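Local coordinates for protein Ddb_g0293866 (Dictyostelium discoideum, PDB 5LW6) that binds ADP-ribose through the macrodomain described here, one part of a longer protein that is probably a poly-ADP-ribose-binding sensor of DNA damage, at residues F58-T63 with M98-S103; R54-P59 with L145-S150; Y42-L47 with E89-I94. All blocks are in the same frame, centred on the assembly; numbering follows the deposited sequence.

Contact 1. Residues F58-T63 with M98-S103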
loop_
_atom_site.group_PDB
_atom_site.type_symbol
_atom_site.label_atom_id
_atom_site.label_comp_id
_atom_site.label_asym_id
_atom_site.label_seq_id
_atom_site.Cartn_x
_atom_site.Cartn_y
_atom_site.Cartn_z
ATOM N N PHE A 58 3.265 2.836 2.193
ATOM C CA PHE A 58 2.615 1.570 1.823
ATOM C C PHE A 58 3.401 0.423 2.370
ATOM O O PHE A 58 4.564 0.575 2.600
ATOM C CB PHE A 58 2.427 1.426 0.307
ATOM C CG PHE A 58 3.696 1.404 -0.496
ATOM C CD1 PHE A 58 4.346 2.574 -0.817
ATOM C CD2 PHE A 58 4.206 0.209 -0.943
ATOM C CE1 PHE A 58 5.523 2.554 -1.558
ATOM C CE2 PHE A 58 5.378 0.160 -1.728
ATOM C CZ PHE A 58 6.029 1.367 -2.051
ATOM N N PRO A 59 2.723 -0.699 2.665
ATOM C CA PRO A 59 3.429 -1.852 3.135
ATOM C C PRO A 59 4.160 -2.629 2.012
ATOM O O PRO A 59 3.929 -2.389 0.833
ATOM C CB PRO A 59 2.290 -2.670 3.779
ATOM C CG PRO A 59 1.177 -2.452 2.856
ATOM C CD PRO A 59 1.281 -0.966 2.486
ATOM N N PHE A 60 5.096 -3.494 2.428
ATOM C CA PHE A 60 5.766 -4.460 1.556
ATOM C C PHE A 60 4.756 -5.583 1.339
ATOM O O PHE A 60 4.633 -6.533 2.136
ATOM C CB PHE A 60 7.045 -4.883 2.245
ATOM C CG PHE A 60 7.969 -5.760 1.456
ATOM C CD1 PHE A 60 7.878 -5.880 0.086
ATOM C CD2 PHE A 60 9.068 -6.401 2.122
ATOM C CE1 PHE A 60 8.787 -6.620 -0.640
ATOM C CE2 PHE A 60 9.974 -7.185 1.372
ATOM C CZ PHE A 60 9.821 -7.308 0.007
ATOM N N ILE A 61 3.961 -5.399 0.292
ATOM C CA ILE A 61 2.678 -6.093 0.178
ATOM C C ILE A 61 2.842 -7.600 0.301
ATOM O O ILE A 61 3.702 -8.177 -0.369
ATOM C CB ILE A 61 1.950 -5.682 -1.121
ATOM C CG1 ILE A 61 1.891 -4.126 -1.232
ATOM C CG2 ILE A 61 0.656 -6.460 -1.260
ATOM C CD1 ILE A 61 1.183 -3.688 -2.501
ATOM N N SER A 62 2.047 -8.166 1.212
ATOM C CA SER A 62 1.851 -9.637 1.431
ATOM C C SER A 62 2.999 -10.327 2.144
ATOM O O SER A 62 2.958 -11.537 2.305
ATOM C CB SER A 62 1.563 -10.327 0.110
ATOM O OG SER A 62 0.290 -9.868 -0.339
ATOM N N THR A 63 4.009 -9.603 2.585
ATOM C CA THR A 63 5.203 -10.234 3.104
ATOM C C THR A 63 5.152 -10.615 4.537
ATOM O O THR A 63 5.990 -11.390 5.014
ATOM C CB THR A 63 6.479 -9.397 2.929
ATOM O OG1 THR A 63 6.385 -8.149 3.570
ATOM C CG2 THR A 63 6.747 -9.184 1.454
HETATM N N MSE A 98 8.072 2.837 1.707
HETATM C CA MSE A 98 7.603 1.475 1.872
HETATM C C MSE A 98 7.964 1.037 3.261
HETATM O O MSE A 98 9.104 1.033 3.686
HETATM C CB MSE A 98 8.152 0.517 0.869
HETATM C CG MSE A 98 7.567 -0.869 0.990
HETATM SE SE MSE A 98 8.213 -2.076 -0.439
HETATM C CE MSE A 98 9.821 -2.393 0.377
HETATM N N MSE A 99 6.981 0.570 3.993
HETATM C CA MSE A 99 7.148 0.213 5.381
HETATM C C MSE A 99 7.412 -1.274 5.458
HETATM O O MSE A 99 6.608 -2.068 5.042
HETATM C CB MSE A 99 5.835 0.533 6.145
HETATM C CG MSE A 99 5.542 2.041 6.010
HETATM SE SE MSE A 99 3.878 2.588 6.877
HETATM C CE MSE A 99 2.579 1.850 5.512
ATOM N N VAL A 100 8.518 -1.667 6.037
ATOM C CA VAL A 100 8.945 -3.045 6.144
ATOM C C VAL A 100 9.076 -3.455 7.628
ATOM O O VAL A 100 9.738 -2.773 8.425
ATOM C CB VAL A 100 10.296 -3.279 5.376
ATOM C CG1 VAL A 100 10.809 -4.680 5.585
ATOM C CG2 VAL A 100 10.197 -2.887 3.904
ATOM N N GLU A 101 8.457 -4.571 8.012
ATOM C CA GLU A 101 8.539 -4.992 9.398
ATOM C C GLU A 101 9.968 -5.443 9.722
ATOM O O GLU A 101 10.717 -5.945 8.862
ATOM C CB GLU A 101 7.476 -6.034 9.701
ATOM C CG GLU A 101 6.056 -5.447 9.644
ATOM C CD GLU A 101 4.953 -6.486 9.854
ATOM O OE1 GLU A 101 5.269 -7.591 10.369
ATOM O OE2 GLU A 101 3.789 -6.224 9.428
ATOM N N LYS A 102 10.377 -5.161 10.946
ATOM C CA LYS A 102 11.783 -5.414 11.386
ATOM C C LYS A 102 12.215 -6.811 11.050
ATOM O O LYS A 102 13.390 -7.071 10.718
ATOM C CB LYS A 102 11.843 -5.271 12.903
ATOM C CG LYS A 102 13.248 -5.350 13.483
ATOM C CD LYS A 102 13.259 -5.155 15.019
ATOM C CE LYS A 102 12.481 -6.252 15.752
ATOM N NZ LYS A 102 12.317 -6.002 17.221
ATOM N N SER A 103 11.322 -7.732 11.256
ATOM C CA SER A 103 11.676 -9.137 11.027
ATOM C C SER A 103 12.085 -9.434 9.600
ATOM O O SER A 103 12.849 -10.358 9.343
ATOM C CB SER A 103 10.580 -10.049 11.507
ATOM O OG SER A 103 9.428 -10.124 10.716
HETATM O O HOH W 1 5.056 -4.374 5.454
HETATM O O HOH W 2 7.100 -6.220 5.902
#

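Contact 2. Residues R54-P59 with L145-S150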
loop_
_atom_site.group_PDB
_atom_site.type_symbol
_atom_site.label_atom_id
_atom_site.label_comp_id
_atom_site.label_asym_id
_atom_site.label_seq_id
_atom_site.Cartn_x
_atom_site.Cartn_y
_atom_site.Cartn_z
ATOM N N ARG A 54 1.610 13.411 -4.450
ATOM C CA ARG A 54 1.569 11.945 -4.537
ATOM C C ARG A 54 2.553 11.344 -3.535
ATOM O O ARG A 54 3.550 10.695 -3.911
ATOM C CB ARG A 54 1.797 11.511 -5.934
ATOM C CG ARG A 54 0.608 11.746 -6.833
ATOM C CD ARG A 54 0.902 11.444 -8.312
ATOM N NE ARG A 54 1.853 12.376 -8.806
ATOM C CZ ARG A 54 2.270 12.423 -10.053
ATOM N NH1 ARG A 54 1.819 11.525 -10.924
ATOM N NH2 ARG A 54 3.103 13.391 -10.429
ATOM N N SER A 55 2.273 11.500 -2.227
ATOM C CA SER A 55 3.183 11.003 -1.187
ATOM C C SER A 55 2.431 9.786 -0.591
ATOM O O SER A 55 1.367 9.969 -0.019
ATOM C CB SER A 55 3.490 11.999 -0.089
ATOM O OG SER A 55 2.381 12.729 0.355
ATOM N N LEU A 56 2.965 8.600 -0.761
ATOM C CA LEU A 56 2.322 7.328 -0.375
ATOM C C LEU A 56 3.182 6.535 0.560
ATOM O O LEU A 56 4.301 6.221 0.216
ATOM C CB LEU A 56 2.062 6.452 -1.587
ATOM C CG LEU A 56 1.487 5.067 -1.309
ATOM C CD1 LEU A 56 0.089 5.089 -0.737
ATOM C CD2 LEU A 56 1.591 4.311 -2.626
ATOM N N ALA A 57 2.600 6.147 1.710
ATOM C CA ALA A 57 3.179 5.217 2.629
ATOM C C ALA A 57 2.491 3.901 2.432
ATOM O O ALA A 57 1.260 3.848 2.419
ATOM C CB ALA A 57 2.970 5.679 4.057
ATOM N N PHE A 58 3.265 2.836 2.193
ATOM C CA PHE A 58 2.615 1.570 1.823
ATOM C C PHE A 58 3.401 0.423 2.370
ATOM O O PHE A 58 4.564 0.575 2.600
ATOM C CB PHE A 58 2.427 1.426 0.307
ATOM C CG PHE A 58 3.696 1.404 -0.496
ATOM C CD1 PHE A 58 4.346 2.574 -0.817
ATOM C CD2 PHE A 58 4.206 0.209 -0.943
ATOM C CE1 PHE A 58 5.523 2.554 -1.558
ATOM C CE2 PHE A 58 5.378 0.160 -1.728
ATOM C CZ PHE A 58 6.029 1.367 -2.051
ATOM N N PRO A 59 2.723 -0.699 2.665
ATOM C CA PRO A 59 3.429 -1.852 3.135
ATOM C C PRO A 59 4.160 -2.629 2.012
ATOM O O PRO A 59 3.929 -2.389 0.833
ATOM C CB PRO A 59 2.290 -2.670 3.779
ATOM C CG PRO A 59 1.177 -2.452 2.856
ATOM C CD PRO A 59 1.281 -0.966 2.486
ATOM N N LEU A 145 -1.218 9.814 1.401
ATOM C CA LEU A 145 -1.921 8.593 1.131
ATOM C C LEU A 145 -1.262 7.474 1.985
ATOM O O LEU A 145 -0.070 7.346 2.030
ATOM C CB LEU A 145 -1.933 8.149 -0.340
ATOM C CG LEU A 145 -2.576 9.160 -1.312
ATOM C CD1 LEU A 145 -1.488 10.117 -1.683
ATOM C CD2 LEU A 145 -3.136 8.449 -2.551
ATOM N N PHE A 146 -2.097 6.726 2.693
ATOM C CA PHE A 146 -1.620 5.678 3.598
ATOM C C PHE A 146 -2.325 4.385 3.210
ATOM O O PHE A 146 -3.541 4.337 3.272
ATOM C CB PHE A 146 -1.920 6.033 5.053
ATOM C CG PHE A 146 -1.293 5.075 6.035
ATOM C CD1 PHE A 146 -1.926 3.893 6.393
ATOM C CD2 PHE A 146 -0.059 5.305 6.525
ATOM C CE1 PHE A 146 -1.353 2.969 7.251
ATOM C CE2 PHE A 146 0.535 4.434 7.414
ATOM C CZ PHE A 146 -0.053 3.250 7.759
ATOM N N ALA A 147 -1.553 3.373 2.825
ATOM C CA ALA A 147 -2.076 2.076 2.365
ATOM C C ALA A 147 -1.920 1.059 3.470
ATOM O O ALA A 147 -0.866 1.011 4.178
ATOM C CB ALA A 147 -1.343 1.601 1.165
ATOM N N THR A 148 -2.943 0.212 3.591
ATOM C CA THR A 148 -2.970 -0.895 4.538
ATOM C C THR A 148 -3.487 -2.160 3.866
ATOM O O THR A 148 -4.408 -2.099 3.072
ATOM C CB THR A 148 -3.842 -0.508 5.777
ATOM O OG1 THR A 148 -3.753 -1.509 6.790
ATOM C CG2 THR A 148 -5.272 -0.275 5.436
ATOM N N GLU A 149 -2.964 -3.320 4.260
ATOM C CA GLU A 149 -3.472 -4.593 3.694
ATOM C C GLU A 149 -4.843 -4.885 4.303
ATOM O O GLU A 149 -5.096 -4.559 5.464
ATOM C CB GLU A 149 -2.554 -5.708 4.026
ATOM C CG GLU A 149 -1.215 -5.519 3.314
ATOM C CD GLU A 149 -0.236 -6.705 3.438
ATOM O OE1 GLU A 149 -0.594 -7.826 3.964
ATOM O OE2 GLU A 149 0.929 -6.484 3.095
ATOM N N SER A 150 -5.708 -5.427 3.495
ATOM C CA SER A 150 -7.050 -5.784 3.918
ATOM C C SER A 150 -7.456 -7.122 3.284
ATOM O O SER A 150 -6.631 -7.856 2.702
ATOM C CB SER A 150 -8.006 -4.641 3.544
ATOM O OG SER A 150 -9.318 -4.855 4.054
#

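Contact 3. Residues Y42-L47 with E89-I94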
loop_
_atom_site.group_PDB
_atom_site.type_symbol
_atom_site.label_atom_id
_atom_site.label_comp_id
_atom_site.label_asym_id
_atom_site.label_seq_id
_atom_site.Cartn_x
_atom_site.Cartn_y
_atom_site.Cartn_z
ATOM N N TYR A 42 -1.028 4.791 -15.690
ATOM C CA TYR A 42 -0.292 5.845 -15.070
ATOM C C TYR A 42 -0.456 7.134 -15.840
ATOM O O TYR A 42 -0.643 7.128 -17.043
ATOM C CB TYR A 42 1.172 5.470 -14.916
ATOM C CG TYR A 42 1.439 4.246 -14.085
ATOM C CD1 TYR A 42 0.509 3.795 -13.133
ATOM C CD2 TYR A 42 2.671 3.594 -14.154
ATOM C CE1 TYR A 42 0.767 2.698 -12.341
ATOM C CE2 TYR A 42 2.939 2.461 -13.374
ATOM C CZ TYR A 42 1.978 2.016 -12.476
ATOM O OH TYR A 42 2.253 0.919 -11.709
ATOM N N ARG A 43 -0.356 8.274 -15.163
ATOM C CA ARG A 43 -0.606 9.611 -15.777
ATOM C C ARG A 43 0.450 10.606 -15.304
ATOM O O ARG A 43 0.535 10.828 -14.128
ATOM C CB ARG A 43 -1.988 10.136 -15.340
ATOM C CG ARG A 43 -3.133 9.336 -15.942
ATOM C CD ARG A 43 -4.473 10.065 -15.839
ATOM N NE ARG A 43 -5.471 9.361 -16.655
ATOM C CZ ARG A 43 -6.791 9.576 -16.621
ATOM N NH1 ARG A 43 -7.325 10.472 -15.784
ATOM N NH2 ARG A 43 -7.601 8.862 -17.420
ATOM N N LYS A 44 1.217 11.125 -16.239
ATOM C CA LYS A 44 2.279 12.118 -15.953
ATOM C C LYS A 44 1.609 13.449 -15.657
ATOM O O LYS A 44 0.621 13.871 -16.349
ATOM C CB LYS A 44 3.259 12.335 -17.113
ATOM C CG LYS A 44 4.029 11.082 -17.517
ATOM C CD LYS A 44 5.246 11.429 -18.414
ATOM C CE LYS A 44 5.950 10.147 -18.892
ATOM N NZ LYS A 44 5.212 9.576 -20.039
ATOM N N LYS A 45 2.123 14.081 -14.626
ATOM C CA LYS A 45 1.703 15.432 -14.195
ATOM C C LYS A 45 2.907 16.236 -13.818
ATOM O O LYS A 45 3.513 16.001 -12.751
ATOM C CB LYS A 45 0.781 15.384 -12.983
ATOM C CG LYS A 45 -0.453 14.572 -13.182
ATOM C CD LYS A 45 -1.258 14.504 -11.877
ATOM C CE LYS A 45 -2.463 13.574 -12.052
ATOM N NZ LYS A 45 -3.404 13.677 -10.892
ATOM N N ARG A 46 3.228 17.259 -14.594
ATOM C CA ARG A 46 4.453 18.003 -14.281
ATOM C C ARG A 46 4.170 19.110 -13.301
ATOM O O ARG A 46 4.923 19.336 -12.366
ATOM C CB ARG A 46 5.129 18.538 -15.544
ATOM C CG ARG A 46 5.971 17.469 -16.249
ATOM C CD ARG A 46 7.209 16.965 -15.453
ATOM N NE ARG A 46 8.285 17.962 -15.306
ATOM C CZ ARG A 46 9.259 18.189 -16.191
ATOM N NH1 ARG A 46 9.315 17.493 -17.335
ATOM N NH2 ARG A 46 10.187 19.105 -15.928
ATOM N N LEU A 47 3.059 19.803 -13.501
ATOM C CA LEU A 47 2.610 20.849 -12.578
ATOM C C LEU A 47 1.514 20.171 -11.740
ATOM O O LEU A 47 0.660 19.493 -12.259
ATOM C CB LEU A 47 2.016 22.015 -13.371
ATOM C CG LEU A 47 3.024 22.765 -14.282
ATOM C CD1 LEU A 47 2.257 23.721 -15.168
ATOM C CD2 LEU A 47 4.009 23.511 -13.406
ATOM N N GLU A 89 9.657 9.920 -14.312
ATOM C CA GLU A 89 10.904 10.646 -14.182
ATOM C C GLU A 89 10.592 12.196 -14.156
ATOM O O GLU A 89 9.768 12.696 -14.895
ATOM C CB GLU A 89 11.858 10.319 -15.348
ATOM C CG GLU A 89 11.317 10.752 -16.708
ATOM C CD GLU A 89 12.408 10.911 -17.826
ATOM O OE1 GLU A 89 13.576 10.470 -17.624
ATOM O OE2 GLU A 89 12.075 11.453 -18.910
ATOM N N LYS A 90 11.251 12.929 -13.308
ATOM C CA LYS A 90 11.056 14.394 -13.312
ATOM C C LYS A 90 9.796 14.871 -12.613
ATOM O O LYS A 90 9.528 16.042 -12.674
ATOM C CB LYS A 90 10.993 14.991 -14.722
ATOM C CG LYS A 90 12.212 14.707 -15.593
ATOM C CD LYS A 90 12.182 15.431 -16.942
ATOM C CE LYS A 90 13.503 15.138 -17.636
ATOM N NZ LYS A 90 13.667 15.732 -18.993
ATOM N N GLU A 91 8.995 13.993 -12.016
ATOM C CA GLU A 91 7.823 14.428 -11.260
ATOM C C GLU A 91 8.200 14.420 -9.805
ATOM O O GLU A 91 8.137 13.395 -9.136
ATOM C CB GLU A 91 6.650 13.523 -11.561
ATOM C CG GLU A 91 6.108 13.807 -12.954
ATOM C CD GLU A 91 5.127 12.789 -13.472
ATOM O OE1 GLU A 91 5.451 12.017 -14.412
ATOM O OE2 GLU A 91 3.981 12.771 -12.990
ATOM N N ASP A 92 8.589 15.568 -9.280
ATOM C CA ASP A 92 9.161 15.611 -7.944
ATOM C C ASP A 92 8.130 15.647 -6.835
ATOM O O ASP A 92 8.502 15.657 -5.719
ATOM C CB ASP A 92 10.035 16.872 -7.836
ATOM C CG ASP A 92 11.119 16.942 -8.929
ATOM O OD1 ASP A 92 11.541 15.858 -9.422
ATOM O OD2 ASP A 92 11.563 18.097 -9.269
ATOM N N ASP A 93 6.812 15.641 -7.123
ATOM C CA ASP A 93 5.829 15.561 -6.054
ATOM C C ASP A 93 5.694 14.152 -5.426
ATOM O O ASP A 93 5.111 13.995 -4.353
ATOM C CB ASP A 93 4.427 16.022 -6.486
ATOM C CG ASP A 93 3.796 15.103 -7.469
ATOM O OD1 ASP A 93 4.350 14.973 -8.580
ATOM O OD2 ASP A 93 2.711 14.521 -7.141
ATOM N N ILE A 94 6.162 13.148 -6.154
ATOM C CA ILE A 94 6.011 11.777 -5.798
ATOM C C ILE A 94 7.003 11.437 -4.724
ATOM O O ILE A 94 8.204 11.746 -4.774
ATOM C CB ILE A 94 6.275 10.897 -7.037
ATOM C CG1 ILE A 94 5.173 11.060 -8.059
ATOM C CG2 ILE A 94 6.347 9.467 -6.591
ATOM C CD1 ILE A 94 5.479 10.504 -9.430
HETATM O O HOH W 3 5.266 16.612 -10.589
#

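Contact 1. Residues F58-T63 with M98-S103
Met98, present as selenomethionine, threads between two phenyl rings. Its CB stands over a face of Phe58, 4.0 Å from the ring centroid and 25° off the normal, a CH-pi contact displaced toward the rim. Further along, the chain bends at chi3 (79°) and lays its terminal CE over a face of Phe60, 4.2 Å from that ring's centroid. The SE between them approaches both rings obliquely, making a Met-aromatic contact with each. The far face of Phe60 is taken by Thr63, whose CG2 sits over the ring centre 3.5 Å above its plane, so the ring is packed from both sides. Val100 CG2 adds an apolar touch beside Phe60 CB. Met99 points to the other face of the sheet, yet its chain curls back and brings CE to 3.5 Å from Phe58 N.

Backbone bonds set the register behind these side chains. Met99 N donates to Phe58 O at 2.8 Å and nearly straight (167°), whereas the next rung, Phe60 N to Met99 O at 3.3 Å, is weak and is bridged by a water that both atoms also bind. Beyond it the segments part, and a second water links Thr63 OG1 to Glu101 N. The type II turn from Phe60 to Thr63 is closed by Thr63 N and OG1, which both donate to Phe60 O. Farther out, Thr74 and Ser77 of helix 70-87 and Tyr245 of helix 237-253 pack on Phe60. Two parallel neighbouring strands joined through helix 70-87 form a beta-alpha-beta unit, the building block of the macrodomain's layered alpha/beta fold.

Contact 2. Residues R54-P59 with L145-S150
Leu145 O accepts a hydrogen bond from Ala57 N (2.9 Å, 170°) and is also approached by Leu56 CA, a CA-H...O contact at 3.4 Å. Leu145 N in turn donates to Ser55 O, and Ala147 N to Ala57 O at 2.9 Å. The expected successor fails because Pro59 has no N-H; its CD instead lies 3.4 Å from Ala147 O, and the CA atoms of Pro59 and Thr148 spread to 6.6 Å. This alternating ladder, with strand directions only 14° apart, is the parallel pairing at the middle of the macrodomain's mixed sheet, where 55-59 and 145-149 are adjacent inner strands. On one face, Leu56 and Leu145 cross at about a right angle. Leu56 CG is anti to its own N (chi1 176°), a setting that brings CD1 to 3.7 Å from Leu145 CB and also near the methyl of Ala147; helix 237-253 covers this face through Leu248 and Leu252. On the other, Ala57 CB approaches Phe146 CD2 at 3.9 Å, obliquely to the ring. Near the strand ends the side chains of Pro59 and Glu149 pass in opposite directions, Pro59 CG to Glu149 CG 3.9 Å, while Glu149 OE2 accepts from Ser62 N.

Contact 3. Residues Y42-L47 with E89-I94
Arg46 lays one face of its guanidinium over Lys90, whose CB sits above the centre of the group, 3.9 Å from the plane. The arginine chain is bent at chi2 (-66°) and again at chi3, which folds the flat group back across the lysine; Lys90 stays extended beyond CG, so the guanidinium meets the lysine's aliphatic carbons, while Lys90 NZ stays 5.0 Å from Arg46 NH1. Beside this, Glu91 extends its carboxylate to the backbone of Lys44 and Lys45. Its OE2 accepts from Lys45 N at 2.8 Å, an almost straight bond that arrives from above the carboxylate, 65° out of its plane. OE1 meets the carbons of Lys44, 3.5 Å from CB, and accepts from His88 ND1, while OE2 also forms a salt bridge with Arg54. Replacing Glu91 by an alanine removes the carboxylate and would probably leave Lys45 N without its acceptor and Arg54 with one anionic mate fewer. A water bridges Lys45 O and Asp93 OD1, which also forms a salt bridge with Arg54. Residues 43-46 run at 94° to residues 90-93 at the surface. The type I turn from Glu91 to Ile94 lies between helix 70-87 and strand 95-101, and Tyr42 packs on helix 237-253.

How the contacts relate
From the N terminus, residues 42-47 come first and meet 89-94, so contact 3 closes a loop holding strand 55-59 and helix 70-87. Strand 55-59 starts both other contacts: contact 1 returns after the crossover to strand 95-101, closing the shorter loop, and contact 2, with the longest span, reaches strand 145-149. Contact 3 crosses both, since its segments alternate with theirs. Contacts 1 and 2 share Phe58 and Pro59, placing 55-59 between its two sheet neighbours, and Met99 CE packs on Phe146 CZ at 3.7 Å. Arg54 NH2 joins contact 2 to contact 3 through a 2.7 Å salt bridge with Asp93 OD1, tying the start of strand 55-59 to the loop 89-94 that leads into strand 95-101.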